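Local coordinates for protein N-alpha-acetyltransferase 35, NatC auxiliary subunit (Saccharomyces cerevisiae, PDB 6YGA) that serves as the auxiliary subunit of the yeast NatC N-terminal acetyltransferase, which acetylates the N-terminal methionine of the L-A virus Gag protein, at residues Ser451-Asp456 against Trp719-Ile724; Tyr675-His680 against Thr715-Asn720. All blocks are in the same frame, centred on the assembly; numbering follows the deposited sequence.

Interaction 1 (Ser451-Asp456 against Trp719-Ile724); sequences SLKGFD and WNYFPI
The loop that joins the two antiparallel strands 708-713 and 724-729 packs here against helix 433-456, with Tyr721 as the main wedge. Its chi1 of -79° sets CG anti to the carbonyl carbon and turns one ring face to the backbone of Leu452 and Lys453. Leu452 O lies above that face toward the rim, and Lys453 CA makes a CH-pi contact 4.2 Å from the ring centroid, 22° off the normal. Trp719 NE1 lies over the opposite face, so the ring is sandwiched between helix and loop. Leu452 CB meets Tyr721 CD2 at 3.5 Å, while Asp456 CB approaches the ring edge, 3.8 Å from Tyr721 CD1. A tyrosine suits this place because its flat carbon face lies against the helix backbone while its hydroxyl reaches Glu449 on the same helix for a hydrogen bond. Lys453 bends at chi2 (70°), bringing CD to 3.4 Å from Tyr721 OH. Lys453 NZ forms a 3.1 Å salt bridge with Asp456 OD2, met from above the carboxylate plane; Thr406 is a second partner of NZ. The neighbouring contacts are mostly apolar. Leu452 CD1 reaches Phe722 CZ at 3.9 Å, beside helix 511-564. Phe455, stacked on Phe469, crosses Pro723 at about a right angle: Pro723 CG and CD meet its CB and CD1, and Phe455 CB also rests on the carbonyl Tyr721 O at 3.5 Å. This is the strand-connecting loop of a beta hairpin (708-713 and 724-729) buried against helices, in a region assigned by sequence to TPR-like repeats.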
loop_
_atom_site.group_PDB
_atom_site.type_symbol
_atom_site.label_atom_id
_atom_site.label_comp_id
_atom_site.label_asym_id
_atom_site.label_seq_id
_atom_site.Cartn_x
_atom_site.Cartn_y
_atom_site.Cartn_z
ATOM N N SER B 451 -1.638 14.086 10.226
ATOM C CA SER B 451 -0.653 13.994 11.301
ATOM C C SER B 451 -0.969 12.842 12.247
ATOM O O SER B 451 -0.084 12.053 12.597
ATOM C CB SER B 451 -0.589 15.311 12.072
ATOM O OG SER B 451 -0.237 16.392 11.228
ATOM N N LEU B 452 -2.226 12.741 12.691
ATOM C CA LEU B 452 -2.596 11.675 13.617
ATOM C C LEU B 452 -2.483 10.305 12.961
ATOM O O LEU B 452 -2.199 9.314 13.642
ATOM C CB LEU B 452 -4.015 11.899 14.143
ATOM C CG LEU B 452 -4.263 13.160 14.981
ATOM C CD1 LEU B 452 -5.733 13.284 15.358
ATOM C CD2 LEU B 452 -3.387 13.172 16.226
ATOM N N LYS B 453 -2.692 10.229 11.646
ATOM C CA LYS B 453 -2.601 8.946 10.959
ATOM C C LYS B 453 -1.198 8.355 11.065
ATOM O O LYS B 453 -1.035 7.130 11.008
ATOM C CB LYS B 453 -3.025 9.114 9.497
ATOM C CG LYS B 453 -2.933 7.854 8.663
ATOM C CD LYS B 453 -3.979 6.840 9.054
ATOM C CE LYS B 453 -3.750 5.540 8.309
ATOM N NZ LYS B 453 -4.758 4.513 8.674
ATOM N N GLY B 454 -0.183 9.208 11.236
ATOM C CA GLY B 454 1.179 8.722 11.403
ATOM C C GLY B 454 1.366 7.846 12.628
ATOM O O GLY B 454 2.203 6.938 12.625
ATOM N N PHE B 455 0.591 8.095 13.687
ATOM C CA PHE B 455 0.679 7.251 14.876
ATOM C C PHE B 455 0.105 5.865 14.613
ATOM O O PHE B 455 0.598 4.871 15.159
ATOM C CB PHE B 455 -0.038 7.907 16.056
ATOM C CG PHE B 455 0.727 9.039 16.675
ATOM C CD1 PHE B 455 1.833 8.790 17.474
ATOM C CD2 PHE B 455 0.337 10.351 16.467
ATOM C CE1 PHE B 455 2.537 9.831 18.048
ATOM C CE2 PHE B 455 1.037 11.392 17.038
ATOM C CZ PHE B 455 2.141 11.133 17.827
ATOM N N ASP B 456 -0.941 5.779 13.787
ATOM C CA ASP B 456 -1.523 4.479 13.469
ATOM C C ASP B 456 -0.557 3.627 12.660
ATOM O O ASP B 456 -0.553 2.398 12.790
ATOM C CB ASP B 456 -2.842 4.667 12.715
ATOM C CG ASP B 456 -3.529 3.351 12.391
ATOM O OD1 ASP B 456 -3.896 2.613 13.332
ATOM O OD2 ASP B 456 -3.722 3.062 11.192
ATOM N N TRP B 719 -8.516 3.281 19.771
ATOM C CA TRP B 719 -8.254 4.008 18.534
ATOM C C TRP B 719 -6.797 4.451 18.555
ATOM O O TRP B 719 -6.401 5.273 19.391
ATOM C CB TRP B 719 -9.195 5.198 18.372
ATOM C CG TRP B 719 -9.065 5.829 17.024
ATOM C CD1 TRP B 719 -8.625 7.087 16.743
ATOM C CD2 TRP B 719 -9.344 5.209 15.761
ATOM N NE1 TRP B 719 -8.629 7.297 15.385
ATOM C CE2 TRP B 719 -9.065 6.158 14.761
ATOM C CE3 TRP B 719 -9.810 3.946 15.382
ATOM C CZ2 TRP B 719 -9.238 5.887 13.405
ATOM C CZ3 TRP B 719 -9.979 3.678 14.039
ATOM C CH2 TRP B 719 -9.694 4.643 13.065
ATOM N N ASN B 720 -6.009 3.920 17.623
ATOM C CA ASN B 720 -4.559 4.021 17.668
ATOM C C ASN B 720 -4.017 5.290 17.016
ATOM O O ASN B 720 -2.816 5.362 16.732
ATOM C CB ASN B 720 -3.938 2.784 17.027
ATOM C CG ASN B 720 -4.279 1.520 17.785
ATOM O OD1 ASN B 720 -4.539 1.559 18.991
ATOM N ND2 ASN B 720 -4.280 0.390 17.089
ATOM N N TYR B 721 -4.863 6.291 16.775
ATOM C CA TYR B 721 -4.324 7.621 16.514
ATOM C C TYR B 721 -3.674 8.207 17.759
ATOM O O TYR B 721 -2.878 9.146 17.648
ATOM C CB TYR B 721 -5.415 8.569 16.012
ATOM C CG TYR B 721 -5.792 8.415 14.554
ATOM C CD1 TYR B 721 -5.436 7.284 13.829
ATOM C CD2 TYR B 721 -6.501 9.413 13.899
ATOM C CE1 TYR B 721 -5.789 7.150 12.495
ATOM C CE2 TYR B 721 -6.851 9.290 12.568
ATOM C CZ TYR B 721 -6.494 8.159 11.872
ATOM O OH TYR B 721 -6.846 8.038 10.549
ATOM N N PHE B 722 -3.998 7.674 18.936
ATOM C CA PHE B 722 -3.455 8.144 20.209
ATOM C C PHE B 722 -2.899 6.937 20.955
ATOM O O PHE B 722 -3.562 6.378 21.839
ATOM C CB PHE B 722 -4.525 8.859 21.038
ATOM C CG PHE B 722 -5.256 9.940 20.289
ATOM C CD1 PHE B 722 -6.425 9.654 19.603
ATOM C CD2 PHE B 722 -4.780 11.243 20.276
ATOM C CE1 PHE B 722 -7.106 10.643 18.913
ATOM C CE2 PHE B 722 -5.458 12.239 19.591
ATOM C CZ PHE B 722 -6.623 11.938 18.907
ATOM N N PRO B 723 -1.687 6.499 20.617
ATOM C CA PRO B 723 -1.108 5.344 21.310
ATOM C C PRO B 723 -0.787 5.667 22.760
ATOM O O PRO B 723 -0.710 6.827 23.170
ATOM C CB PRO B 723 0.168 5.050 20.512
ATOM C CG PRO B 723 0.524 6.351 19.889
ATOM C CD PRO B 723 -0.782 7.033 19.586
ATOM N N ILE B 724 -0.597 4.611 23.543
ATOM C CA ILE B 724 -0.299 4.737 24.964
ATOM C C ILE B 724 1.214 4.759 25.140
ATOM O O ILE B 724 1.909 3.817 24.742
ATOM C CB ILE B 724 -0.929 3.587 25.765
ATOM C CG1 ILE B 724 -2.411 3.428 25.411
ATOM C CG2 ILE B 724 -0.757 3.818 27.256
ATOM C CD1 ILE B 724 -3.265 4.609 25.789
#

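Interaction 2 (Tyr675-His680 against Thr715-Asn720); sequences YCKLKH and TTEGWN. With EDO (1,2-ethanediol), chain C.
Glu717 O is held from helix 668-701 by one hydrogen bond, from His680 ND1, and by one CA-H...O contact from Lys677. It belongs to the type I beta turn Thr715-Gly718, which the Gly718 N to Thr715 O hydrogen bond closes. The bond from His680 ND1 to Glu717 O is 3.1 Å long and fairly straight (159°); the acceptor lies almost in the imidazole plane, yet the donor stands above the carbonyl plane, 51° out of it. As the donor, ND1 carries a hydrogen, and the bond fixes the ring's rotation. Lys677 CA is 3.3 Å from Glu717 O, and the start of its side chain lies over the turn, CG coming within 3.2 Å of the same oxygen. Beyond CG the lysine is extended, leaving NZ 5.0 Å from Glu717 OE1, where the opposite charges probably attract without touching; NZ also makes a long, weak ion pair with Glu673. Gly718 suits its position because a CB would clash with Thr715 CB; the bare backbone brings its CA to 3.2 Å from Lys677 O. Elsewhere, Lys679 NZ forms a salt bridge with Asp645 and a hydrogen bond with O1 of a 1,2-ethanediol, probably from crystallisation. Deeper in, Leu678 places CD1 3.9 Å from Trp719 CB.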
loop_
_atom_site.group_PDB
_atom_site.type_symbol
_atom_site.label_atom_id
_atom_site.label_comp_id
_atom_site.label_asym_id
_atom_site.label_seq_id
_atom_site.Cartn_x
_atom_site.Cartn_y
_atom_site.Cartn_z
ATOM N N TYR B 675 -16.230 5.491 18.216
ATOM C CA TYR B 675 -16.208 6.239 19.470
ATOM C C TYR B 675 -16.076 5.315 20.672
ATOM O O TYR B 675 -15.490 5.702 21.689
ATOM C CB TYR B 675 -17.456 7.113 19.593
ATOM C CG TYR B 675 -17.372 8.366 18.758
ATOM C CD1 TYR B 675 -16.609 9.449 19.175
ATOM C CD2 TYR B 675 -18.041 8.463 17.545
ATOM C CE1 TYR B 675 -16.520 10.599 18.408
ATOM C CE2 TYR B 675 -17.959 9.607 16.774
ATOM C CZ TYR B 675 -17.198 10.670 17.209
ATOM O OH TYR B 675 -17.115 11.809 16.441
ATOM N N CYS B 676 -16.601 4.093 20.573
ATOM C CA CYS B 676 -16.349 3.101 21.611
ATOM C C CYS B 676 -14.856 2.818 21.736
ATOM O O CYS B 676 -14.310 2.776 22.844
ATOM C CB CYS B 676 -17.121 1.817 21.309
ATOM S SG CYS B 676 -16.870 0.520 22.532
ATOM N N LYS B 677 -14.178 2.630 20.601
ATOM C CA LYS B 677 -12.732 2.438 20.627
ATOM C C LYS B 677 -12.020 3.682 21.138
ATOM O O LYS B 677 -11.010 3.583 21.844
ATOM C CB LYS B 677 -12.222 2.066 19.234
ATOM C CG LYS B 677 -12.693 0.710 18.748
ATOM C CD LYS B 677 -12.117 0.371 17.385
ATOM C CE LYS B 677 -12.358 -1.094 17.048
ATOM N NZ LYS B 677 -11.888 -1.439 15.681
ATOM N N LEU B 678 -12.531 4.864 20.794
ATOM C CA LEU B 678 -11.919 6.088 21.293
ATOM C C LEU B 678 -12.079 6.198 22.805
ATOM O O LEU B 678 -11.164 6.648 23.504
ATOM C CB LEU B 678 -12.523 7.301 20.587
ATOM C CG LEU B 678 -11.740 8.610 20.676
ATOM C CD1 LEU B 678 -10.332 8.443 20.124
ATOM C CD2 LEU B 678 -12.490 9.688 19.921
ATOM N N LYS B 679 -13.233 5.778 23.328
ATOM C CA LYS B 679 -13.443 5.804 24.772
ATOM C C LYS B 679 -12.497 4.846 25.482
ATOM O O LYS B 679 -11.981 5.160 26.561
ATOM C CB LYS B 679 -14.895 5.459 25.099
ATOM C CG LYS B 679 -15.236 5.607 26.569
ATOM C CD LYS B 679 -16.503 4.852 26.932
ATOM C CE LYS B 679 -17.684 5.309 26.100
ATOM N NZ LYS B 679 -18.947 4.670 26.554
ATOM N N HIS B 680 -12.256 3.673 24.888
ATOM C CA HIS B 680 -11.321 2.716 25.472
ATOM C C HIS B 680 -9.924 3.313 25.588
ATOM O O HIS B 680 -9.273 3.189 26.632
ATOM C CB HIS B 680 -11.287 1.434 24.636
ATOM C CG HIS B 680 -12.523 0.595 24.755
ATOM N ND1 HIS B 680 -12.866 -0.363 23.824
ATOM C CD2 HIS B 680 -13.494 0.563 25.700
ATOM C CE1 HIS B 680 -13.996 -0.944 24.188
ATOM N NE2 HIS B 680 -14.398 -0.401 25.323
ATOM N N THR B 715 -3.554 0.243 21.624
ATOM C CA THR B 715 -4.611 -0.392 22.401
ATOM C C THR B 715 -5.432 -1.293 21.488
ATOM O O THR B 715 -5.914 -0.851 20.441
ATOM C CB THR B 715 -5.507 0.662 23.054
ATOM O OG1 THR B 715 -4.708 1.550 23.846
ATOM C CG2 THR B 715 -6.552 0.009 23.947
ATOM N N THR B 716 -5.600 -2.554 21.894
ATOM C CA THR B 716 -6.167 -3.558 20.996
ATOM C C THR B 716 -7.591 -3.203 20.572
ATOM O O THR B 716 -7.948 -3.340 19.395
ATOM C CB THR B 716 -6.122 -4.939 21.660
ATOM O OG1 THR B 716 -6.884 -5.875 20.888
ATOM C CG2 THR B 716 -6.665 -4.887 23.085
ATOM N N GLU B 717 -8.419 -2.741 21.509
ATOM C CA GLU B 717 -9.778 -2.316 21.208
ATOM C C GLU B 717 -9.931 -0.801 21.247
ATOM O O GLU B 717 -11.057 -0.299 21.325
ATOM C CB GLU B 717 -10.769 -2.974 22.169
ATOM C CG GLU B 717 -10.946 -4.463 21.931
ATOM C CD GLU B 717 -11.296 -4.782 20.487
ATOM O OE1 GLU B 717 -12.127 -4.057 19.897
ATOM O OE2 GLU B 717 -10.734 -5.752 19.936
ATOM N N GLY B 718 -8.823 -0.066 21.195
ATOM C CA GLY B 718 -8.853 1.378 21.197
ATOM C C GLY B 718 -8.681 1.963 19.807
ATOM O O GLY B 718 -8.699 1.264 18.792
ATOM N N TRP B 719 -8.516 3.281 19.771
ATOM C CA TRP B 719 -8.254 4.008 18.534
ATOM C C TRP B 719 -6.797 4.451 18.555
ATOM O O TRP B 719 -6.401 5.273 19.391
ATOM C CB TRP B 719 -9.195 5.198 18.372
ATOM C CG TRP B 719 -9.065 5.829 17.024
ATOM C CD1 TRP B 719 -8.625 7.087 16.743
ATOM C CD2 TRP B 719 -9.344 5.209 15.761
ATOM N NE1 TRP B 719 -8.629 7.297 15.385
ATOM C CE2 TRP B 719 -9.065 6.158 14.761
ATOM C CE3 TRP B 719 -9.810 3.946 15.382
ATOM C CZ2 TRP B 719 -9.238 5.887 13.405
ATOM C CZ3 TRP B 719 -9.979 3.678 14.039
ATOM C CH2 TRP B 719 -9.694 4.643 13.065
ATOM N N ASN B 720 -6.009 3.920 17.623
ATOM C CA ASN B 720 -4.559 4.021 17.668
ATOM C C ASN B 720 -4.017 5.290 17.016
ATOM O O ASN B 720 -2.816 5.362 16.732
ATOM C CB ASN B 720 -3.938 2.784 17.027
ATOM C CG ASN B 720 -4.279 1.520 17.785
ATOM O OD1 ASN B 720 -4.539 1.559 18.991
ATOM N ND2 ASN B 720 -4.280 0.390 17.089
HETATM C C1 EDO C . -18.511 5.344 30.376
HETATM O O1 EDO C . -19.489 5.646 29.375
HETATM C C2 EDO C . -18.704 3.913 30.863
HETATM O O2 EDO C . -18.440 2.993 29.797
#

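How the interactions relate
Both interactions fasten the connection between strands 708-713 and 724-729, which therefore lies between two helices: 433-456 in interaction 1 and 668-701 in interaction 2. Their centres are 11 Å apart, and Trp719 and Asn720 belong to both. Interaction 1 is the buried one, built mainly from aromatic rings and aliphatic carbons. Interaction 2 is only partly buried and relies more on backbone carbonyls, a histidine and long charged side chains. The two meet directly where Phe722 CE1 packs against Leu678 CD1 at 4.1 Å, joining the apolar side of the second contact to the core of the first. Ile724 CG1 also packs 3.4 Å from Thr715 OG1, between the segments.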